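Local coordinates for protein CurD (Moorea producens 3L, PDB 5KP7) that binds 4'-phosphopantetheine and probably acts as a hydroxymethylglutaryl-CoA synthase-type acyltransferase of the thiolase-like superfamily, at residues A[30-35]-A[327-331]; A[78-82]-A[425-429]; A[339-345]-A[359-365]; A[381-385]-A[421-425]. The protein carries 3 engineered substitutions. All coordinates share one frame; numbering follows the deposited sequence.

Contacts 1 and 3 both build on the large mixed sheet: helix 325-336 lies against strand 29-36 in contact 1, and strand 343-351, which follows that helix, pairs with strand 355-363 in contact 3. Their centres are about 13 Å apart, and Leu330 CD1 meets Ile345 CD1 between them. The centres of contacts 1 and 2 are about 16 Å apart, and Ser34 OG meets Ala82 O. Contact 4, centred about 12 Å from the centre of contact 2, shares Lys425 with it. Along the chain, the segments of contacts 1 and 2 alternate, contact 2 encloses contact 3, contacts 1, 3 and 4 close in series, and contacts 2 and 4 end together. Helix 75-89 and the C-terminal strands are thereby tied to the thiolase-like core.

Contact 1: A[30-35]-A[327-331]; sequences IEALSV and FLSLA
Leu33 sends its forked end into the surface of helix 325-336, with CD2 coming 3.8 Å from CB of Ala331. The small methyl of Ala331 leaves a shallow hollow on the helix, and this is where the leucine bump settles; alanine, with one methyl, suits the place because it leaves room for the leucine fork. With CG anti to the backbone N (chi1 -177°), the fork of Leu33 is carried forward to the helix, its other branch, CD1, lying 4.2 Å from the carbonyl O of Phe327. Two further bumps stand beside this one. Ile30 and Leu330 reach toward each other tip to tip, CD1 of Ile30 meeting CD2 of Leu330 at 3.9 Å. At the far end of the strand segment Val35 crosses Leu328 at about a right angle, so that CD1 of Leu328 rests against both valine methyls, 3.9 Å from CG1 and 4.0 Å from CG2. The beta-branched valine suits the extended backbone and offers a two-pronged seat for that one methyl. The axes of the short segments 32-35 and 327-331 approach to 9.5 Å with 106° between their directions, a nearly perpendicular crossing of helix over sheet. On the other face of the strand, Ala32 and Ser34 pack against helix 75-89, so the sheet is covered by helices on both faces, as in the thiolase-like fold. No hydrogen bond or ion pair crosses between the two segments: branched aliphatic side chains and an alanine methyl supply the interface, which implies that burial of apolar surface and complementary shape hold it together.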
loop_
_atom_site.group_PDB
_atom_site.type_symbol
_atom_site.label_atom_id
_atom_site.label_comp_id
_atom_site.label_asym_id
_atom_site.label_seq_id
_atom_site.Cartn_x
_atom_site.Cartn_y
_atom_site.Cartn_z
ATOM N N ILE A 30 -1.377 -14.389 -12.161
ATOM C CA ILE A 30 -1.852 -13.160 -12.757
ATOM C C ILE A 30 -1.614 -13.239 -14.252
ATOM O O ILE A 30 -0.464 -13.277 -14.685
ATOM C CB ILE A 30 -1.148 -11.913 -12.152
ATOM C CG1 ILE A 30 -1.428 -11.839 -10.640
ATOM C CG2 ILE A 30 -1.643 -10.657 -12.834
ATOM C CD1 ILE A 30 -0.575 -10.821 -9.892
ATOM N N GLU A 31 -2.714 -13.270 -15.014
ATOM C CA GLU A 31 -2.695 -13.250 -16.486
ATOM C C GLU A 31 -2.478 -11.853 -17.040
ATOM O O GLU A 31 -1.822 -11.678 -18.061
ATOM C CB GLU A 31 -4.029 -13.833 -17.025
ATOM C CG GLU A 31 -4.210 -13.727 -18.524
ATOM C CD GLU A 31 -5.461 -14.376 -19.081
ATOM O OE1 GLU A 31 -5.962 -15.367 -18.500
ATOM O OE2 GLU A 31 -5.926 -13.898 -20.152
ATOM N N ALA A 32 -3.027 -10.850 -16.366
ATOM C CA ALA A 32 -2.888 -9.460 -16.787
ATOM C C ALA A 32 -3.000 -8.541 -15.591
ATOM O O ALA A 32 -3.684 -8.864 -14.616
ATOM C CB ALA A 32 -3.944 -9.118 -17.833
ATOM N N LEU A 33 -2.264 -7.427 -15.646
ATOM C CA LEU A 33 -2.244 -6.467 -14.547
ATOM C C LEU A 33 -2.281 -5.076 -15.164
ATOM O O LEU A 33 -1.477 -4.761 -16.061
ATOM C CB LEU A 33 -0.945 -6.635 -13.728
ATOM C CG LEU A 33 -0.733 -5.766 -12.465
ATOM C CD1 LEU A 33 0.317 -6.386 -11.572
ATOM C CD2 LEU A 33 -0.316 -4.346 -12.775
ATOM N N SER A 34 -3.146 -4.225 -14.636
ATOM C CA SER A 34 -3.257 -2.863 -15.125
ATOM C C SER A 34 -3.453 -1.919 -13.943
ATOM O O SER A 34 -3.976 -2.326 -12.892
ATOM C CB SER A 34 -4.374 -2.783 -16.157
ATOM O OG SER A 34 -4.580 -1.454 -16.574
ATOM N N VAL A 35 -2.980 -0.684 -14.100
ATOM C CA VAL A 35 -2.918 0.292 -12.994
ATOM C C VAL A 35 -3.646 1.574 -13.406
ATOM O O VAL A 35 -3.547 1.975 -14.571
ATOM C CB VAL A 35 -1.438 0.654 -12.721
ATOM C CG1 VAL A 35 -1.303 1.843 -11.765
ATOM C CG2 VAL A 35 -0.688 -0.562 -12.220
ATOM N N PHE A 327 0.300 -4.461 -4.942
ATOM C CA PHE A 327 0.180 -4.803 -6.350
ATOM C C PHE A 327 0.860 -3.769 -7.223
ATOM O O PHE A 327 1.487 -4.131 -8.229
ATOM C CB PHE A 327 -1.279 -4.996 -6.769
ATOM C CG PHE A 327 -1.989 -6.127 -6.041
ATOM C CD1 PHE A 327 -1.296 -7.203 -5.519
ATOM C CD2 PHE A 327 -3.359 -6.093 -5.915
ATOM C CE1 PHE A 327 -1.955 -8.234 -4.846
ATOM C CE2 PHE A 327 -4.031 -7.135 -5.266
ATOM C CZ PHE A 327 -3.312 -8.202 -4.741
ATOM N N LEU A 328 0.801 -2.509 -6.814
ATOM C CA LEU A 328 1.543 -1.486 -7.528
ATOM C C LEU A 328 3.057 -1.721 -7.379
ATOM O O LEU A 328 3.822 -1.530 -8.324
ATOM C CB LEU A 328 1.183 -0.089 -7.041
ATOM C CG LEU A 328 1.896 1.043 -7.807
ATOM C CD1 LEU A 328 1.655 0.959 -9.303
ATOM C CD2 LEU A 328 1.525 2.376 -7.219
ATOM N N SER A 329 3.475 -2.080 -6.163
ATOM C CA SER A 329 4.884 -2.416 -5.926
ATOM C C SER A 329 5.359 -3.573 -6.815
ATOM O O SER A 329 6.425 -3.515 -7.444
ATOM C CB SER A 329 5.120 -2.763 -4.470
ATOM O OG SER A 329 6.478 -3.100 -4.289
ATOM N N LEU A 330 4.525 -4.600 -6.941
ATOM C CA LEU A 330 4.810 -5.691 -7.887
ATOM C C LEU A 330 4.987 -5.194 -9.326
ATOM O O LEU A 330 5.979 -5.527 -9.985
ATOM C CB LEU A 330 3.724 -6.774 -7.821
ATOM C CG LEU A 330 3.856 -7.896 -8.853
ATOM C CD1 LEU A 330 5.144 -8.695 -8.690
ATOM C CD2 LEU A 330 2.621 -8.802 -8.770
ATOM N N ALA A 331 4.054 -4.371 -9.794
ATOM C CA ALA A 331 4.143 -3.824 -11.135
ATOM C C ALA A 331 5.438 -2.982 -11.287
ATOM O O ALA A 331 6.115 -3.035 -12.319
ATOM C CB ALA A 331 2.952 -2.954 -11.432
#

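Contact 2: A[78-82]-A[425-429]; sequences YAVNA and KGRLV
Asn81 reads the backbone of Leu428 with both ends of its amide. Its OD1 accepts the N-H of Leu428 at 2.8 Å, along a nearly straight bond of 172° that uses an in-plane lone pair. The other end, ND2, donates to the carbonyl O of Leu428 at 3.0 Å, again on a lone pair in the carbonyl plane, and that acceptor lies close to the asparagine's own amide plane. The two bonds together fix the rotation of the amide. Asparagine suits the place because one short side chain carries both a donor and an acceptor. CG lies anti to the carbonyl carbon (chi1 -70°), which brings the amide from the helix to the backbone of Leu428. OD1 has a second partner in a water that donates to it at 2.8 Å and also to the carbonyl O of Gly426, so the loop just ahead of the strand is tied in through water. Beside this polar clamp, CD2 of Leu428 rests 3.8 Å from CB of Val80, adding an apolar contact. Val80 and Leu428 also share the indole neighbour Trp442, while Tyr36 lies by Asn81 and Arg427. Asn81 thus takes the backbone N-H and C=O of one residue much as a neighbouring strand would, a side-chain mimic of beta pairing that docks the start of strand 428-434, part of a three-stranded antiparallel sheet, onto helix 75-89.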
loop_
_atom_site.group_PDB
_atom_site.type_symbol
_atom_site.label_atom_id
_atom_site.label_comp_id
_atom_site.label_asym_id
_atom_site.label_seq_id
_atom_site.Cartn_x
_atom_site.Cartn_y
_atom_site.Cartn_z
ATOM N N TYR A 78 -12.122 4.727 -10.369
ATOM C CA TYR A 78 -10.725 4.330 -10.318
ATOM C C TYR A 78 -10.591 2.859 -10.756
ATOM O O TYR A 78 -9.700 2.521 -11.552
ATOM C CB TYR A 78 -10.163 4.535 -8.902
ATOM C CG TYR A 78 -9.400 5.811 -8.711
ATOM C CD1 TYR A 78 -10.030 7.053 -8.775
ATOM C CD2 TYR A 78 -8.025 5.798 -8.458
ATOM C CE1 TYR A 78 -9.303 8.233 -8.594
ATOM C CE2 TYR A 78 -7.315 6.965 -8.280
ATOM C CZ TYR A 78 -7.944 8.169 -8.313
ATOM O OH TYR A 78 -7.167 9.313 -8.150
ATOM N N ALA A 79 -11.440 1.999 -10.198
ATOM C CA ALA A 79 -11.419 0.577 -10.505
ATOM C C ALA A 79 -11.655 0.271 -11.971
ATOM O O ALA A 79 -10.950 -0.558 -12.573
ATOM C CB ALA A 79 -12.433 -0.173 -9.657
ATOM N N VAL A 80 -12.673 0.912 -12.562
ATOM C CA VAL A 80 -12.973 0.710 -13.963
ATOM C C VAL A 80 -11.803 1.174 -14.847
ATOM O O VAL A 80 -11.441 0.498 -15.803
ATOM C CB VAL A 80 -14.318 1.372 -14.350
ATOM C CG1 VAL A 80 -14.514 1.360 -15.871
ATOM C CG2 VAL A 80 -15.480 0.687 -13.626
ATOM N N ASN A 81 -11.214 2.330 -14.537
ATOM C CA ASN A 81 -10.067 2.801 -15.285
ATOM C C ASN A 81 -8.852 1.872 -15.176
ATOM O O ASN A 81 -8.100 1.717 -16.165
ATOM C CB ASN A 81 -9.747 4.239 -14.895
ATOM C CG ASN A 81 -10.795 5.214 -15.402
ATOM O OD1 ASN A 81 -11.292 5.076 -16.510
ATOM N ND2 ASN A 81 -11.103 6.223 -14.614
ATOM N N ALA A 82 -8.674 1.231 -14.010
ATOM C CA ALA A 82 -7.599 0.256 -13.849
ATOM C C ALA A 82 -7.862 -1.014 -14.669
ATOM O O ALA A 82 -6.934 -1.569 -15.287
ATOM C CB ALA A 82 -7.414 -0.075 -12.388
ATOM N N LYS A 425 -9.580 10.785 -23.445
ATOM C CA LYS A 425 -8.732 9.627 -23.154
ATOM C C LYS A 425 -9.485 8.330 -22.895
ATOM O O LYS A 425 -8.867 7.320 -22.659
ATOM C CB LYS A 425 -7.832 9.937 -21.977
ATOM C CG LYS A 425 -6.774 10.978 -22.313
ATOM C CD LYS A 425 -5.722 11.002 -21.217
ATOM C CE LYS A 425 -4.488 11.791 -21.620
ATOM N NZ LYS A 425 -4.771 13.017 -22.415
ATOM N N GLY A 426 -10.809 8.350 -22.933
ATOM C CA GLY A 426 -11.587 7.158 -22.666
ATOM C C GLY A 426 -11.555 6.772 -21.193
ATOM O O GLY A 426 -11.445 5.601 -20.869
ATOM N N ARG A 427 -11.690 7.792 -20.349
ATOM C CA ARG A 427 -11.691 7.678 -18.882
ATOM C C ARG A 427 -13.101 7.638 -18.356
ATOM O O ARG A 427 -13.945 8.418 -18.823
ATOM C CB ARG A 427 -11.068 8.932 -18.273
ATOM C CG ARG A 427 -9.586 9.080 -18.489
ATOM C CD ARG A 427 -8.789 8.372 -17.409
ATOM N NE ARG A 427 -7.400 8.639 -17.659
ATOM C CZ ARG A 427 -6.700 9.613 -17.091
ATOM N NH1 ARG A 427 -7.241 10.381 -16.158
ATOM N NH2 ARG A 427 -5.443 9.788 -17.444
ATOM N N LEU A 428 -13.356 6.804 -17.349
ATOM C CA LEU A 428 -14.607 6.872 -16.644
ATOM C C LEU A 428 -14.513 7.902 -15.503
ATOM O O LEU A 428 -13.517 7.944 -14.749
ATOM C CB LEU A 428 -15.015 5.491 -16.113
ATOM C CG LEU A 428 -16.492 5.372 -15.747
ATOM C CD1 LEU A 428 -17.336 5.260 -17.008
ATOM C CD2 LEU A 428 -16.758 4.233 -14.793
ATOM N N VAL A 429 -15.570 8.694 -15.373
ATOM C CA VAL A 429 -15.731 9.640 -14.273
ATOM C C VAL A 429 -17.114 9.469 -13.632
ATOM O O VAL A 429 -18.051 8.924 -14.260
ATOM C CB VAL A 429 -15.488 11.125 -14.686
ATOM C CG1 VAL A 429 -14.070 11.312 -15.183
ATOM C CG2 VAL A 429 -16.482 11.586 -15.714
HETATM O O HOH W 1 -10.485 3.861 -18.892
#

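Contact 3: A[339-345]-A[359-365]; sequences FSTPRRI and YSGVVTP
Val363 is gripped on both backbone groups by Arg343: its carbonyl O accepts the N-H of Arg343 at 2.9 Å, and its own N-H goes to O of Arg343 at 2.9 Å. Two residues on, Ile345 and Gly361 repeat the exchange, with the bond from Ile345 N to Gly361 O at 2.9 Å and the return bond from Gly361 N to Ile345 O at 3.2 Å. Between them Arg344 and Val362 form a non-hydrogen-bonded pair, making strands 343-351 and 355-363 the antiparallel hairpin near one end of the large mixed sheet. Beta-branched Ile345, Val362 and Val363 suit these extended backbones. On the face of Ile345 and Val363, CD1 of the isoleucine meets CG2 of the valine at 3.7 Å, and the Phe339 ring comes obliquely to CG1 of the same valine. On the face of Arg344 and Val362, CG2 of Val362 lies over one face of the Arg344 guanidinium, 3.5 Å from NH2. A bend at chi3 (-77°) brings the guanidinium of Arg344 across the valine. Further out, Asp211 takes NE of Arg344 in a salt bridge and also Ser360 OG, while Leu330 and Thr333 of helix 325-336 back Ile345.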
loop_
_atom_site.group_PDB
_atom_site.type_symbol
_atom_site.label_atom_id
_atom_site.label_comp_id
_atom_site.label_asym_id
_atom_site.label_seq_id
_atom_site.Cartn_x
_atom_site.Cartn_y
_atom_site.Cartn_z
ATOM N N PHE A 339 14.674 -8.630 -15.738
ATOM C CA PHE A 339 14.021 -9.923 -15.994
ATOM C C PHE A 339 14.591 -10.543 -17.258
ATOM O O PHE A 339 13.895 -11.191 -18.018
ATOM C CB PHE A 339 12.482 -9.755 -16.000
ATOM C CG PHE A 339 11.981 -9.307 -14.692
ATOM C CD1 PHE A 339 12.053 -7.965 -14.347
ATOM C CD2 PHE A 339 11.550 -10.225 -13.732
ATOM C CE1 PHE A 339 11.705 -7.551 -13.086
ATOM C CE2 PHE A 339 11.163 -9.802 -12.468
ATOM C CZ PHE A 339 11.259 -8.449 -12.151
ATOM N N SER A 340 15.895 -10.393 -17.458
ATOM C CA SER A 340 16.534 -11.048 -18.620
ATOM C C SER A 340 16.560 -12.587 -18.473
ATOM O O SER A 340 16.763 -13.283 -19.450
ATOM C CB SER A 340 17.919 -10.469 -18.861
ATOM O OG SER A 340 18.695 -10.582 -17.703
ATOM N N THR A 341 16.344 -13.098 -17.253
ATOM C CA THR A 341 16.080 -14.500 -16.961
ATOM C C THR A 341 14.900 -14.541 -15.955
ATOM O O THR A 341 14.648 -13.525 -15.330
ATOM C CB THR A 341 17.341 -15.139 -16.372
ATOM O OG1 THR A 341 17.146 -16.536 -16.201
ATOM C CG2 THR A 341 17.752 -14.549 -15.077
ATOM N N PRO A 342 14.188 -15.689 -15.795
ATOM C CA PRO A 342 13.062 -15.634 -14.838
ATOM C C PRO A 342 13.497 -15.312 -13.416
ATOM O O PRO A 342 14.593 -15.726 -12.993
ATOM C CB PRO A 342 12.448 -17.041 -14.920
ATOM C CG PRO A 342 12.810 -17.517 -16.298
ATOM C CD PRO A 342 14.187 -16.960 -16.547
ATOM N N ARG A 343 12.653 -14.563 -12.701
ATOM C CA ARG A 343 12.969 -14.082 -11.352
ATOM C C ARG A 343 11.839 -14.411 -10.392
ATOM O O ARG A 343 10.668 -14.396 -10.771
ATOM C CB ARG A 343 13.155 -12.563 -11.344
ATOM C CG ARG A 343 14.125 -12.019 -12.376
ATOM C CD ARG A 343 15.574 -12.402 -12.084
ATOM N NE ARG A 343 16.463 -11.652 -12.972
ATOM C CZ ARG A 343 17.763 -11.897 -13.149
ATOM N NH1 ARG A 343 18.378 -12.906 -12.506
ATOM N NH2 ARG A 343 18.462 -11.144 -14.008
ATOM N N ARG A 344 12.211 -14.680 -9.141
ATOM C CA ARG A 344 11.243 -14.919 -8.082
ATOM C C ARG A 344 11.138 -13.685 -7.212
ATOM O O ARG A 344 12.148 -13.074 -6.827
ATOM C CB ARG A 344 11.608 -16.155 -7.260
ATOM C CG ARG A 344 10.712 -16.357 -6.032
ATOM C CD ARG A 344 10.821 -17.759 -5.470
ATOM N NE ARG A 344 10.078 -18.743 -6.266
ATOM C CZ ARG A 344 10.598 -19.666 -7.075
ATOM N NH1 ARG A 344 11.917 -19.789 -7.265
ATOM N NH2 ARG A 344 9.789 -20.493 -7.709
ATOM N N ILE A 345 9.885 -13.284 -6.962
ATOM C CA ILE A 345 9.570 -12.122 -6.164
ATOM C C ILE A 345 8.846 -12.556 -4.905
ATOM O O ILE A 345 7.836 -13.275 -4.982
ATOM C CB ILE A 345 8.670 -11.134 -6.960
ATOM C CG1 ILE A 345 9.317 -10.767 -8.332
ATOM C CG2 ILE A 345 8.393 -9.889 -6.128
ATOM C CD1 ILE A 345 8.438 -9.845 -9.192
ATOM N N TYR A 359 4.007 -14.281 0.500
ATOM C CA TYR A 359 3.785 -15.238 -0.575
ATOM C C TYR A 359 4.729 -14.934 -1.723
ATOM O O TYR A 359 5.508 -14.011 -1.605
ATOM C CB TYR A 359 2.329 -15.229 -1.017
ATOM C CG TYR A 359 1.728 -13.912 -1.478
ATOM C CD1 TYR A 359 1.401 -12.907 -0.585
ATOM C CD2 TYR A 359 1.355 -13.737 -2.795
ATOM C CE1 TYR A 359 0.778 -11.723 -1.001
ATOM C CE2 TYR A 359 0.710 -12.558 -3.222
ATOM C CZ TYR A 359 0.402 -11.576 -2.311
ATOM O OH TYR A 359 -0.270 -10.432 -2.743
ATOM N N SER A 360 4.697 -15.726 -2.799
ATOM C CA SER A 360 5.741 -15.542 -3.843
ATOM C C SER A 360 5.316 -16.043 -5.198
ATOM O O SER A 360 4.351 -16.800 -5.316
ATOM C CB SER A 360 7.051 -16.220 -3.403
ATOM O OG SER A 360 6.895 -17.632 -3.250
ATOM N N GLY A 361 6.017 -15.588 -6.226
ATOM C CA GLY A 361 5.809 -16.098 -7.568
ATOM C C GLY A 361 6.945 -15.708 -8.486
ATOM O O GLY A 361 7.907 -15.074 -8.040
ATOM N N VAL A 362 6.791 -16.050 -9.761
ATOM C CA VAL A 362 7.839 -15.887 -10.764
ATOM C C VAL A 362 7.360 -15.063 -11.948
ATOM O O VAL A 362 6.211 -15.208 -12.396
ATOM C CB VAL A 362 8.327 -17.270 -11.242
ATOM C CG1 VAL A 362 9.291 -17.172 -12.429
ATOM C CG2 VAL A 362 8.961 -18.024 -10.085
ATOM N N VAL A 363 8.252 -14.206 -12.444
ATOM C CA VAL A 363 8.054 -13.416 -13.646
ATOM C C VAL A 363 9.139 -13.812 -14.664
ATOM O O VAL A 363 10.331 -13.878 -14.318
ATOM C CB VAL A 363 8.209 -11.927 -13.316
ATOM C CG1 VAL A 363 8.058 -11.075 -14.562
ATOM C CG2 VAL A 363 7.186 -11.532 -12.268
ATOM N N THR A 364 8.719 -14.065 -15.903
ATOM C CA THR A 364 9.638 -14.430 -16.980
ATOM C C THR A 364 9.980 -13.194 -17.809
ATOM O O THR A 364 9.288 -12.181 -17.749
ATOM C CB THR A 364 9.003 -15.469 -17.935
ATOM O OG1 THR A 364 7.857 -14.894 -18.565
ATOM C CG2 THR A 364 8.554 -16.699 -17.182
ATOM N N PRO A 365 11.026 -13.293 -18.660
ATOM C CA PRO A 365 11.301 -12.171 -19.572
ATOM C C PRO A 365 10.114 -11.819 -20.459
ATOM O O PRO A 365 9.862 -10.667 -20.741
ATOM C CB PRO A 365 12.488 -12.669 -20.426
ATOM C CG PRO A 365 13.046 -13.852 -19.712
ATOM C CD PRO A 365 12.087 -14.321 -18.675
#

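Contact 4: A[381-385]-A[421-425]; sequences ADRYS and KIAGK
Lys421 NZ is gripped by three groups. The carbonyl O of Asp382 accepts from it at 2.9 Å, OD1 of the same aspartate binds it at 3.1 Å in a salt bridge, and a water takes a further hydrogen bond at 3.0 Å. The ammonium approaches both oxygens of Asp382 from above their planes, 42° out for the carbonyl and 52° out for the carboxylate, so neither oxygen is approached in its own plane. The water also donates to the carbonyl oxygens of Ala381 and Arg383, which lets one lysine nitrogen reach the backbone on both sides of Asp382. A bend at chi2 (-79°) turns the Lys421 chain toward the aspartate, with CG of Lys421 left at the edge of the Tyr384 ring, 4.2 Å from CD2 of Tyr384. The long, flexible lysine fits this position because its methylenes can span the gap, CG brushing the ring edge, and still deliver the charge. The other carboxylate oxygen of Asp382, OD2, faces Lys425: CE stands 3.3 Å away, but NZ makes only a long, weak ion pair with OD2. That second ammonium is held by Lys421 O at 3.0 Å, a bond near the C-terminal end of the helix, where carbonyls lack partners in the next turn. Two positive charges around one carboxylate would be expected to stabilise its ionised form. The polar end of Tyr384 is bound by Glu390. Strand 384-385 pairs with strand 40-43 in a three-stranded sheet, and the salt-bridge network joins its approach to the end of helix 416-422 and the type II turn, Ile422 to Lys425, that leads toward strand 428-434.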
loop_
_atom_site.group_PDB
_atom_site.type_symbol
_atom_site.label_atom_id
_atom_site.label_comp_id
_atom_site.label_asym_id
_atom_site.label_seq_id
_atom_site.Cartn_x
_atom_site.Cartn_y
_atom_site.Cartn_z
ATOM N N ALA A 381 3.531 9.974 -15.538
ATOM C CA ALA A 381 4.135 11.245 -15.893
ATOM C C ALA A 381 3.137 12.230 -16.513
ATOM O O ALA A 381 3.393 13.433 -16.462
ATOM C CB ALA A 381 5.337 11.043 -16.832
ATOM N N ASP A 382 2.040 11.740 -17.102
ATOM C CA ASP A 382 1.074 12.584 -17.807
ATOM C C ASP A 382 -0.012 13.189 -16.902
ATOM O O ASP A 382 -0.846 13.969 -17.389
ATOM C CB ASP A 382 0.439 11.795 -18.977
ATOM C CG ASP A 382 -0.328 12.692 -19.975
ATOM O OD1 ASP A 382 0.131 13.802 -20.279
ATOM O OD2 ASP A 382 -1.418 12.279 -20.419
ATOM N N ARG A 383 0.004 12.893 -15.596
ATOM C CA ARG A 383 -1.005 13.444 -14.693
ATOM C C ARG A 383 -0.814 14.947 -14.485
ATOM O O ARG A 383 0.316 15.480 -14.597
ATOM C CB ARG A 383 -0.941 12.734 -13.327
ATOM C CG ARG A 383 -1.232 11.237 -13.433
ATOM C CD ARG A 383 -1.002 10.492 -12.125
ATOM N NE ARG A 383 0.398 10.633 -11.733
ATOM C CZ ARG A 383 0.887 10.356 -10.525
ATOM N NH1 ARG A 383 0.093 9.856 -9.583
ATOM N NH2 ARG A 383 2.177 10.609 -10.271
ATOM N N TYR A 384 -1.912 15.606 -14.117
ATOM C CA TYR A 384 -1.893 17.040 -13.800
ATOM C C TYR A 384 -1.170 17.280 -12.489
ATOM O O TYR A 384 -1.410 16.592 -11.511
ATOM C CB TYR A 384 -3.323 17.558 -13.691
ATOM C CG TYR A 384 -3.454 19.060 -13.601
ATOM C CD1 TYR A 384 -3.483 19.691 -12.361
ATOM C CD2 TYR A 384 -3.583 19.835 -14.742
ATOM C CE1 TYR A 384 -3.625 21.064 -12.261
ATOM C CE2 TYR A 384 -3.725 21.213 -14.650
ATOM C CZ TYR A 384 -3.742 21.816 -13.402
ATOM O OH TYR A 384 -3.884 23.201 -13.288
ATOM N N SER A 385 -0.243 18.234 -12.487
ATOM C CA SER A 385 0.502 18.554 -11.267
ATOM C C SER A 385 -0.200 19.699 -10.543
ATOM O O SER A 385 -0.140 20.841 -11.028
ATOM C CB SER A 385 1.940 18.967 -11.608
ATOM O OG SER A 385 2.655 19.175 -10.402
ATOM N N LYS A 421 -6.681 17.428 -19.410
ATOM C CA LYS A 421 -5.867 16.206 -19.327
ATOM C C LYS A 421 -6.683 14.899 -19.410
ATOM O O LYS A 421 -6.173 13.900 -19.904
ATOM C CB LYS A 421 -5.047 16.182 -18.024
ATOM C CG LYS A 421 -3.892 17.173 -17.964
ATOM C CD LYS A 421 -2.697 16.654 -18.740
ATOM C CE LYS A 421 -1.392 17.194 -18.202
ATOM N NZ LYS A 421 -0.281 16.465 -18.847
ATOM N N ILE A 422 -7.922 14.912 -18.919
ATOM C CA ILE A 422 -8.808 13.734 -18.882
ATOM C C ILE A 422 -9.596 13.560 -20.189
ATOM O O ILE A 422 -9.719 12.446 -20.698
ATOM C CB ILE A 422 -9.797 13.855 -17.682
ATOM C CG1 ILE A 422 -9.018 13.903 -16.370
ATOM C CG2 ILE A 422 -10.787 12.691 -17.619
ATOM C CD1 ILE A 422 -9.883 14.199 -15.159
ATOM N N ALA A 423 -10.137 14.654 -20.719
ATOM C CA ALA A 423 -11.090 14.604 -21.842
ATOM C C ALA A 423 -10.452 14.011 -23.084
ATOM O O ALA A 423 -9.399 14.478 -23.515
ATOM C CB ALA A 423 -11.623 16.003 -22.164
ATOM N N GLY A 424 -11.115 13.033 -23.687
ATOM C CA GLY A 424 -10.640 12.418 -24.929
ATOM C C GLY A 424 -9.790 11.185 -24.702
ATOM O O GLY A 424 -9.348 10.571 -25.659
ATOM N N LYS A 425 -9.580 10.785 -23.445
ATOM C CA LYS A 425 -8.732 9.627 -23.154
ATOM C C LYS A 425 -9.485 8.330 -22.895
ATOM O O LYS A 425 -8.867 7.320 -22.659
ATOM C CB LYS A 425 -7.832 9.937 -21.977
ATOM C CG LYS A 425 -6.774 10.978 -22.313
ATOM C CD LYS A 425 -5.722 11.002 -21.217
ATOM C CE LYS A 425 -4.488 11.791 -21.620
ATOM N NZ LYS A 425 -4.771 13.017 -22.415
HETATM O O HOH W 2 1.931 16.228 -16.845
#